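Local atomic coordinates of beta-1,3-glucosyltransferase (Paecilomyces sp. J18, PDB entry 5JVV), a protein that is a fungal carbohydrate-active enzyme, probably of family GH16, with a curved beta-sandwich of the jelly-roll type. Residues A[39-45]-A[70-74]; A[135-141]-A[153-158]; A[252-256]-A[269-273]; A[3-9]-A[293-298]. Where two conformers were deposited one is given. Residues are numbered along the deposited sequence.

Overall arrangement
The chain opens with strand 5-9, the first half of interaction 4. Its partner, strand 289-297, comes at the C terminus, so this contact encloses the other three. Within that span interactions 1, 2 and 3 follow one another and do not cross. Interaction 1 brings the end of helix 36-41 onto strand 70-77. Interaction 2 joins the loop after strand 130-134 to the end of strand 150-153 and the loop beyond, closing a short loop. Interaction 3 packs helix 249-255 against helix 269-279. Interaction 4 then joins both termini in one antiparallel sheet. Interactions 1 and 2 lie on opposite sides of the chain's centre, as do 3 and 4, whose centres are about 38 Å apart.

Interaction 1 (A[39-45]-A[70-74]); sequences AEGEGLV and RKSVR
Leu44 lays CD2 over the backbone of strand 70-77. Leu44 CD2 is 3.7 Å from Lys71 O, 3.8 Å from Ser72 N and 3.8 Å from Lys71 CB. Leu44 is m at chi1 and p at chi2. The nearest CA pairs are Leu44 with Ser72 (7.0 Å) and Ala39 with Val73 (7.4 Å), so side chains bridge the gap. Val73 (chi1 m) turns toward the 39-45 segment. Its CG1 meets Ala39 CB at 3.7 Å and Val45 CG2 at 4.1 Å. Phe20 of strand 18-20 also touches Val45 and Val73. At the outer end Glu42 and Lys71 form a salt bridge, with Glu42 OE2 3.1 Å from Lys71 NZ. Ser72 points away and bonds to Thr245 O. Helix 36-41 ends just here. Gly43 has phi/psi 78/11, Leu44 N bonds to Ala39 O at 2.7 Å, and Gly43 N reaches Glu40 O in a weak bond of 3.3 Å. This is a Schellman motif, a helix C-cap set against a beta-strand.

Interaction 2 (A[135-141]-A[153-158]); sequences TKGNCEI and SNQCSL
Cys156, Thr135 and Asn154 lose the most surface here. Cys156 binds both arms of the 135-141 loop. Its N donates to Cys139 O at 2.9 Å, and its O accepts from Thr135 N at 3.0 Å. Its side chain (chi1 m) points into the loop, with CB 4.0 Å from Cys139 CB and SG 3.8 Å from Ile141 CG2. Thr135 bridges to Ser157 (CA-CA 4.6 Å), and Thr135 O accepts Leu158 N at 3.0 Å. With chi1 p, Thr135 OG1 donates to Gly137 O at 2.9 Å within the same loop. Asn154 O accepts Ile141 N at 3.0 Å, beside a second single bridge between Glu140 and Gln155 (CA-CA 4.6 Å). One water accepts from Cys139 N and Ser157 N and donates to Gln155 OE1. Disulfides Cys139-Cys230 and Cys156-Cys165 leave from the two segments. The arrangement is a pair of irregular loops at strand ends, zipped by backbone bonds and tied to the fold by disulfides.

Interaction 3 (A[252-256]-A[269-273]); sequences AGSVY and SLASC
This helix-helix junction includes Cys273 of the disulfide Cys248-Cys273. It joins the end of the weakly bonded helix 249-255 to the first turn of helix 269-279. The nearest CA atoms are those of Gly253 and Leu270, 4.3 Å apart. A beta carbon at Gly253 would lie 2.5 Å from Leu270 CD1, a clash, so the lack of one allows this fit. Ser269 (chi1 p) turns toward the other helix, and its OG donates to Gly253 O at 2.7 Å. Tyr256 has left the helix, with phi/psi -52/128. Its CA-to-CB bond points toward the second helix, and one ring face (chi1 t, chi2 -85°) lies against Cys273. Cys273 CA stands 3.6 Å from the Tyr256 ring centroid, 8° off the normal, a CH-pi contact. Cys273 SG is 4.4 Å from that centroid in an oblique sulfur-aromatic contact. The ring hydroxyl bonds to Pro263 O in the connecting loop. The whole is two helices packed at Gly253, with Cys273 bonded to Cys248, just before the first helix.

Interaction 4 (A[3-9]-A[293-298]); sequences YTLKDSL and YLKTYT
Strands 5-9 and 293-297 run antiparallel, at 166° with axes 4.5 Å apart. Most backbone donors and acceptors between them are met in a ladder. At the terminal end Thr4 N donates to Thr298 O at 2.7 Å, and Thr298 N donates to Thr4 O at 2.9 Å. Thr298 O, part of the C-terminal carboxylate, also takes a bond from a water at 2.6 Å. Next, Lys6 N donates to Thr296 O at 2.8 Å, and Thr296 N donates to Asp7 O at 2.9 Å. Lys6 and Asp7 thus both face Thr296, with Lys6 at phi/psi -98/-72. Asp7 N has a side-chain acceptor instead, Thr296 OG1 (chi1 p) at 3.0 Å. Beyond this, Leu9 and Leu294 form a hydrogen-bonded pair: Leu9 N to Leu294 O is 2.8 Å, Leu294 N to Leu9 O 2.9 Å. Leu5-Tyr297 and Ser8-Lys295 are non-hydrogen-bonded pairs, with side chains on the face opposite to Leu9 and Leu294. Leu5 CD1 sits over the Tyr297 ring, 4.0 Å from its centroid. Tyr3 OH bonds to Gln189, and Lys295 NZ forms a salt bridge with Asp212. On its other edge, strand 289-297 bonds to strand 84-90. The arrangement is a classic beta bulge in an antiparallel sheet that joins the two chain termini.

Interaction 1 (A[39-45]-A[70-74])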
# COMPACT_ATOMS: atom_id res chain seq x y z
N ALA A 39 -13.08 -14.14 -6.35
CA ALA A 39 -12.20 -13.24 -7.08
C ALA A 39 -11.62 -13.93 -8.32
O ALA A 39 -11.54 -13.32 -9.40
CB ALA A 39 -11.08 -12.77 -6.19
N GLU A 40 -11.23 -15.18 -8.16
CA GLU A 40 -10.69 -15.93 -9.29
C GLU A 40 -11.75 -16.16 -10.36
O GLU A 40 -11.46 -16.09 -11.55
CB GLU A 40 -10.06 -17.25 -8.82
CG GLU A 40 -8.73 -17.02 -8.08
CD GLU A 40 -8.22 -18.27 -7.39
OE1 GLU A 40 -9.00 -19.23 -7.23
OE2 GLU A 40 -7.03 -18.27 -6.98
N GLY A 41 -12.98 -16.42 -9.93
CA GLY A 41 -14.06 -16.67 -10.87
C GLY A 41 -14.45 -15.45 -11.68
O GLY A 41 -14.91 -15.57 -12.82
N GLU A 42 -14.26 -14.27 -11.11
CA GLU A 42 -14.69 -13.03 -11.74
C GLU A 42 -13.49 -12.29 -12.34
O GLU A 42 -13.61 -11.14 -12.80
CB GLU A 42 -15.47 -12.16 -10.75
CG GLU A 42 -16.72 -12.89 -10.26
CD GLU A 42 -17.60 -12.07 -9.35
OE1 GLU A 42 -18.54 -12.66 -8.77
OE2 GLU A 42 -17.37 -10.85 -9.21
N GLY A 43 -12.34 -12.96 -12.31
CA GLY A 43 -11.14 -12.44 -12.95
C GLY A 43 -10.41 -11.36 -12.16
O GLY A 43 -9.49 -10.72 -12.69
N LEU A 44 -10.78 -11.16 -10.90
CA LEU A 44 -10.11 -10.16 -10.07
C LEU A 44 -8.74 -10.63 -9.58
O LEU A 44 -7.88 -9.82 -9.21
CB LEU A 44 -10.96 -9.78 -8.85
CG LEU A 44 -12.00 -8.66 -9.01
CD1 LEU A 44 -12.93 -8.90 -10.17
CD2 LEU A 44 -12.78 -8.48 -7.71
N VAL A 45 -8.55 -11.94 -9.54
CA VAL A 45 -7.29 -12.51 -9.10
C VAL A 45 -6.88 -13.59 -10.08
O VAL A 45 -7.70 -14.44 -10.46
CB VAL A 45 -7.41 -13.13 -7.69
CG1 VAL A 45 -6.17 -13.98 -7.37
CG2 VAL A 45 -7.59 -12.04 -6.65
N ARG A 70 -17.77 -1.47 -5.00
CA ARG A 70 -17.17 -2.11 -6.17
C ARG A 70 -16.25 -3.22 -5.70
O ARG A 70 -15.48 -3.04 -4.75
CB ARG A 70 -16.38 -1.07 -6.99
CG ARG A 70 -15.73 -1.63 -8.24
CD ARG A 70 -15.37 -0.52 -9.26
NE ARG A 70 -16.56 0.15 -9.80
CZ ARG A 70 -17.44 -0.40 -10.64
NH1 ARG A 70 -17.30 -1.64 -11.08
NH2 ARG A 70 -18.49 0.32 -11.04
N LYS A 71 -16.33 -4.38 -6.35
CA LYS A 71 -15.58 -5.55 -5.88
C LYS A 71 -14.08 -5.41 -5.99
O LYS A 71 -13.54 -4.90 -6.97
CB LYS A 71 -16.03 -6.81 -6.62
CG LYS A 71 -17.41 -7.27 -6.18
CD LYS A 71 -17.95 -8.28 -7.16
CE LYS A 71 -19.31 -8.76 -6.72
NZ LYS A 71 -19.88 -9.69 -7.74
N SER A 72 -13.40 -5.91 -4.96
CA SER A 72 -11.96 -5.81 -4.86
C SER A 72 -11.51 -6.91 -3.90
O SER A 72 -12.33 -7.73 -3.46
CB SER A 72 -11.56 -4.43 -4.34
OG SER A 72 -10.15 -4.22 -4.37
N VAL A 73 -10.23 -6.94 -3.60
CA VAL A 73 -9.68 -7.89 -2.63
C VAL A 73 -8.74 -7.22 -1.64
O VAL A 73 -8.19 -6.12 -1.89
CB VAL A 73 -8.96 -9.07 -3.32
CG1 VAL A 73 -9.96 -9.91 -4.13
CG2 VAL A 73 -7.81 -8.57 -4.21
N ARG A 74 -8.58 -7.87 -0.49
CA ARG A 74 -7.68 -7.41 0.54
C ARG A 74 -6.99 -8.66 1.08
O ARG A 74 -7.63 -9.52 1.69
CB ARG A 74 -8.45 -6.65 1.64
CG ARG A 74 -7.65 -6.42 2.91
CD ARG A 74 -8.30 -5.38 3.82
NE ARG A 74 -7.82 -5.49 5.20
CZ ARG A 74 -7.92 -4.53 6.12
NH1 ARG A 74 -8.45 -3.36 5.80
NH2 ARG A 74 -7.47 -4.74 7.35

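Interaction 2 (A[135-141]-A[153-158])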
# COMPACT_ATOMS: atom_id res chain seq x y z
N THR A 135 1.85 5.37 15.43
CA THR A 135 2.40 4.64 16.57
C THR A 135 1.56 4.87 17.81
O THR A 135 0.88 5.90 17.92
CB THR A 135 3.85 5.07 16.88
OG1 THR A 135 3.90 6.48 17.16
CG2 THR A 135 4.78 4.78 15.71
N LYS A 136 1.61 3.94 18.76
CA LYS A 136 0.96 4.17 20.06
C LYS A 136 1.73 5.18 20.90
O LYS A 136 1.14 6.07 21.52
CB LYS A 136 0.81 2.86 20.85
CG LYS A 136 -0.16 1.84 20.25
CD LYS A 136 0.03 0.44 20.86
CE LYS A 136 -0.76 0.27 22.15
NZ LYS A 136 -0.59 -1.08 22.78
N GLY A 137 3.06 5.06 20.91
CA GLY A 137 3.90 5.92 21.72
C GLY A 137 4.23 7.26 21.09
O GLY A 137 4.05 7.45 19.89
N ASN A 138 4.73 8.19 21.90
CA ASN A 138 5.23 9.46 21.40
C ASN A 138 6.48 9.24 20.56
O ASN A 138 7.51 8.79 21.06
CB ASN A 138 5.59 10.39 22.57
CG ASN A 138 4.45 10.59 23.55
OD1 ASN A 138 4.64 10.53 24.76
ND2 ASN A 138 3.25 10.81 23.02
N CYS A 139 6.37 9.56 19.27
CA CYS A 139 7.46 9.34 18.32
C CYS A 139 7.49 10.50 17.35
O CYS A 139 6.52 10.70 16.60
CB CYS A 139 7.21 8.05 17.53
SG CYS A 139 7.29 6.51 18.45
N GLU A 140 8.57 11.26 17.35
CA GLU A 140 8.80 12.31 16.36
C GLU A 140 9.92 11.86 15.44
O GLU A 140 11.01 11.52 15.91
CB GLU A 140 9.20 13.63 17.05
CG GLU A 140 9.51 14.77 16.07
CD GLU A 140 10.25 15.95 16.70
OE1 GLU A 140 10.69 16.84 15.94
OE2 GLU A 140 10.41 15.99 17.95
N ILE A 141 9.67 11.84 14.13
CA ILE A 141 10.73 11.49 13.19
C ILE A 141 11.58 12.73 12.89
O ILE A 141 11.06 13.83 12.71
CB ILE A 141 10.19 10.84 11.89
CG1 ILE A 141 9.14 11.72 11.20
CG2 ILE A 141 9.57 9.49 12.19
CD1 ILE A 141 8.76 11.18 9.81
N SER A 153 4.55 15.59 7.93
CA SER A 153 4.05 15.55 9.30
C SER A 153 5.03 14.72 10.12
O SER A 153 5.31 13.58 9.75
CB SER A 153 2.66 14.92 9.34
OG SER A 153 2.26 14.65 10.68
N ASN A 154 5.55 15.27 11.21
CA ASN A 154 6.59 14.57 11.96
C ASN A 154 6.20 13.82 13.24
O ASN A 154 7.04 13.17 13.84
CB ASN A 154 7.80 15.47 12.22
CG ASN A 154 7.48 16.64 13.13
OD1 ASN A 154 6.39 16.72 13.70
ND2 ASN A 154 8.42 17.56 13.25
N GLN A 155 4.95 13.91 13.67
CA GLN A 155 4.51 13.19 14.87
C GLN A 155 3.71 11.95 14.51
O GLN A 155 2.64 12.05 13.91
CB GLN A 155 3.69 14.10 15.79
CG GLN A 155 4.45 15.31 16.30
CD GLN A 155 5.45 14.98 17.39
OE1 GLN A 155 5.44 13.89 17.96
NE2 GLN A 155 6.32 15.94 17.70
N CYS A 156 4.22 10.78 14.89
CA CYS A 156 3.58 9.51 14.53
C CYS A 156 2.42 9.09 15.42
O CYS A 156 1.58 8.31 14.99
CB CYS A 156 4.61 8.37 14.53
SG CYS A 156 6.11 8.65 13.60
N SER A 157 2.37 9.58 16.66
CA SER A 157 1.45 8.99 17.63
C SER A 157 -0.02 9.26 17.36
O SER A 157 -0.38 10.32 16.86
CB SER A 157 1.79 9.40 19.06
OG SER A 157 1.53 10.77 19.27
N LEU A 158 -0.85 8.28 17.68
CA LEU A 158 -2.29 8.40 17.53
C LEU A 158 -2.78 9.51 18.43
O LEU A 158 -3.70 10.26 18.08
CB LEU A 158 -2.96 7.08 17.90
CG LEU A 158 -2.71 5.90 16.97
CD1 LEU A 158 -3.29 4.64 17.57
CD2 LEU A 158 -3.32 6.17 15.61
O HOH W 1 4.04 11.43 18.23
O HOH W 2 8.41 15.62 19.87
O HOH W 3 11.40 16.90 13.57

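Interaction 3 (A[252-256]-A[269-273])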
# COMPACT_ATOMS: atom_id res chain seq x y z
N ALA A 252 -10.04 8.71 0.96
CA ALA A 252 -10.31 9.04 -0.44
C ALA A 252 -11.62 9.80 -0.62
O ALA A 252 -11.68 10.75 -1.41
CB ALA A 252 -10.31 7.77 -1.32
N GLY A 253 -12.65 9.38 0.11
CA GLY A 253 -13.97 9.99 0.03
C GLY A 253 -14.06 11.39 0.60
O GLY A 253 -14.84 12.21 0.12
N SER A 254 -13.25 11.69 1.62
CA SER A 254 -13.33 12.99 2.26
C SER A 254 -12.55 14.07 1.52
O SER A 254 -12.93 15.25 1.55
CB SER A 254 -12.87 12.90 3.72
OG SER A 254 -11.52 12.52 3.79
N VAL A 255 -11.47 13.69 0.84
CA VAL A 255 -10.65 14.67 0.10
C VAL A 255 -10.94 14.68 -1.40
O VAL A 255 -10.40 15.50 -2.15
CB VAL A 255 -9.14 14.48 0.37
CG1 VAL A 255 -8.85 14.59 1.87
CG2 VAL A 255 -8.64 13.14 -0.20
N TYR A 256 -11.82 13.78 -1.83
CA TYR A 256 -12.23 13.69 -3.23
C TYR A 256 -12.68 15.04 -3.77
O TYR A 256 -13.54 15.71 -3.17
CB TYR A 256 -13.38 12.68 -3.35
CG TYR A 256 -13.89 12.44 -4.76
CD1 TYR A 256 -14.86 13.28 -5.31
CD2 TYR A 256 -13.45 11.37 -5.52
CE1 TYR A 256 -15.34 13.07 -6.59
CE2 TYR A 256 -13.93 11.15 -6.81
CZ TYR A 256 -14.88 12.00 -7.32
OH TYR A 256 -15.38 11.82 -8.59
N SER A 269 -18.38 15.47 -1.02
CA SER A 269 -17.31 14.76 -1.73
C SER A 269 -17.48 13.25 -1.66
O SER A 269 -17.22 12.56 -2.64
CB SER A 269 -15.94 15.17 -1.22
OG SER A 269 -15.77 14.77 0.12
N LEU A 270 -17.92 12.73 -0.51
CA LEU A 270 -18.07 11.29 -0.37
C LEU A 270 -19.13 10.77 -1.34
O LEU A 270 -18.92 9.79 -2.05
CB LEU A 270 -18.42 10.91 1.07
CG LEU A 270 -18.70 9.42 1.32
CD1 LEU A 270 -17.44 8.58 1.13
CD2 LEU A 270 -19.26 9.21 2.71
N ALA A 271 -20.27 11.46 -1.40
CA ALA A 271 -21.31 11.07 -2.34
C ALA A 271 -20.88 11.19 -3.81
O ALA A 271 -21.26 10.36 -4.64
CB ALA A 271 -22.58 11.86 -2.09
N SER A 272 -20.09 12.22 -4.12
CA SER A 272 -19.56 12.37 -5.47
C SER A 272 -18.59 11.26 -5.81
O SER A 272 -18.57 10.76 -6.94
CB SER A 272 -18.89 13.73 -5.64
OG SER A 272 -19.84 14.77 -5.45
N CYS A 273 -17.78 10.87 -4.82
CA CYS A 273 -16.85 9.76 -4.99
C CYS A 273 -17.60 8.47 -5.31
O CYS A 273 -17.23 7.72 -6.23
CB CYS A 273 -16.03 9.60 -3.71
SG CYS A 273 -14.71 8.37 -3.87

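Interaction 4 (A[3-9]-A[293-298])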
# COMPACT_ATOMS: atom_id res chain seq x y z
N TYR A 3 21.60 -10.66 6.29
CA TYR A 3 20.24 -11.19 6.34
C TYR A 3 20.07 -12.55 5.64
O TYR A 3 20.69 -12.80 4.61
CB TYR A 3 19.28 -10.18 5.70
CG TYR A 3 19.04 -8.93 6.51
CD1 TYR A 3 19.63 -7.72 6.16
CD2 TYR A 3 18.22 -8.95 7.62
CE1 TYR A 3 19.40 -6.56 6.90
CE2 TYR A 3 17.98 -7.81 8.37
CZ TYR A 3 18.57 -6.62 8.01
OH TYR A 3 18.33 -5.50 8.77
N THR A 4 19.24 -13.42 6.21
CA THR A 4 18.94 -14.73 5.63
C THR A 4 17.53 -14.73 5.03
O THR A 4 16.61 -14.20 5.64
CB THR A 4 19.02 -15.84 6.71
OG1 THR A 4 20.30 -15.79 7.35
CG2 THR A 4 18.82 -17.20 6.09
N LEU A 5 17.37 -15.33 3.85
CA LEU A 5 16.06 -15.41 3.21
C LEU A 5 15.09 -16.24 4.05
O LEU A 5 15.38 -17.38 4.41
CB LEU A 5 16.18 -16.01 1.79
CG LEU A 5 14.90 -16.15 0.96
CD1 LEU A 5 14.37 -14.80 0.49
CD2 LEU A 5 15.12 -17.09 -0.22
N LYS A 6 13.94 -15.65 4.36
CA LYS A 6 12.92 -16.32 5.16
C LYS A 6 11.86 -16.90 4.23
O LYS A 6 11.78 -18.12 4.05
CB LYS A 6 12.30 -15.35 6.17
CG LYS A 6 11.25 -15.97 7.09
CD LYS A 6 10.63 -14.92 8.02
CE LYS A 6 9.74 -15.55 9.09
NZ LYS A 6 8.55 -16.23 8.52
N ASP A 7 11.05 -16.03 3.64
CA ASP A 7 10.05 -16.47 2.66
C ASP A 7 10.34 -15.90 1.28
O ASP A 7 10.71 -14.73 1.15
CB ASP A 7 8.65 -16.03 3.09
CG ASP A 7 8.18 -16.69 4.37
OD1 ASP A 7 9.02 -17.30 5.06
OD2 ASP A 7 6.98 -16.58 4.69
N SER A 8 10.15 -16.72 0.25
CA SER A 8 10.18 -16.24 -1.12
C SER A 8 8.84 -16.59 -1.77
O SER A 8 8.54 -17.77 -1.99
CB SER A 8 11.32 -16.89 -1.89
OG SER A 8 11.29 -16.48 -3.24
N LEU A 9 8.05 -15.57 -2.08
CA LEU A 9 6.67 -15.78 -2.50
C LEU A 9 6.38 -15.20 -3.88
O LEU A 9 6.54 -14.01 -4.11
CB LEU A 9 5.73 -15.14 -1.48
CG LEU A 9 5.85 -15.67 -0.06
CD1 LEU A 9 4.96 -14.87 0.88
CD2 LEU A 9 5.50 -17.14 -0.03
N TYR A 293 7.07 -10.48 -7.03
CA TYR A 293 7.40 -11.32 -5.89
C TYR A 293 7.41 -10.56 -4.59
O TYR A 293 7.48 -9.33 -4.57
CB TYR A 293 8.75 -12.03 -6.07
CG TYR A 293 9.98 -11.14 -6.10
CD1 TYR A 293 10.54 -10.62 -4.93
CD2 TYR A 293 10.61 -10.86 -7.30
CE1 TYR A 293 11.69 -9.83 -4.97
CE2 TYR A 293 11.76 -10.08 -7.35
CZ TYR A 293 12.29 -9.57 -6.18
OH TYR A 293 13.43 -8.79 -6.23
N LEU A 294 7.33 -11.33 -3.50
CA LEU A 294 7.50 -10.79 -2.16
C LEU A 294 8.52 -11.66 -1.45
O LEU A 294 8.33 -12.87 -1.31
CB LEU A 294 6.17 -10.78 -1.41
CG LEU A 294 6.21 -10.37 0.06
CD1 LEU A 294 6.79 -8.97 0.20
CD2 LEU A 294 4.81 -10.44 0.67
N LYS A 295 9.62 -11.06 -1.02
CA LYS A 295 10.66 -11.79 -0.30
C LYS A 295 10.92 -11.16 1.06
O LYS A 295 10.99 -9.93 1.17
CB LYS A 295 11.94 -11.88 -1.13
CG LYS A 295 11.75 -12.73 -2.39
CD LYS A 295 12.94 -12.75 -3.33
CE LYS A 295 12.56 -13.50 -4.60
NZ LYS A 295 13.68 -13.63 -5.57
N THR A 296 11.05 -11.99 2.09
CA THR A 296 11.34 -11.49 3.43
C THR A 296 12.66 -12.07 3.92
O THR A 296 13.06 -13.17 3.51
CB THR A 296 10.22 -11.84 4.42
OG1 THR A 296 10.08 -13.27 4.47
CG2 THR A 296 8.90 -11.23 3.99
N TYR A 297 13.35 -11.32 4.77
CA TYR A 297 14.66 -11.72 5.28
C TYR A 297 14.74 -11.44 6.77
O TYR A 297 14.08 -10.53 7.27
CB TYR A 297 15.78 -10.94 4.57
CG TYR A 297 15.85 -11.13 3.08
CD1 TYR A 297 16.78 -12.00 2.51
CD2 TYR A 297 15.01 -10.42 2.23
CE1 TYR A 297 16.84 -12.17 1.15
CE2 TYR A 297 15.07 -10.59 0.86
CZ TYR A 297 15.99 -11.46 0.33
OH TYR A 297 16.05 -11.62 -1.04
N THR A 298 15.55 -12.22 7.47
CA THR A 298 15.77 -12.01 8.89
C THR A 298 17.26 -11.89 9.16
O THR A 298 18.08 -12.34 8.36
CB THR A 298 15.20 -13.16 9.74
OG1 THR A 298 15.93 -14.36 9.49
CG2 THR A 298 13.73 -13.39 9.42
OXT THR A 298 17.65 -11.33 10.19
O HOH W 4 20.17 -13.42 9.49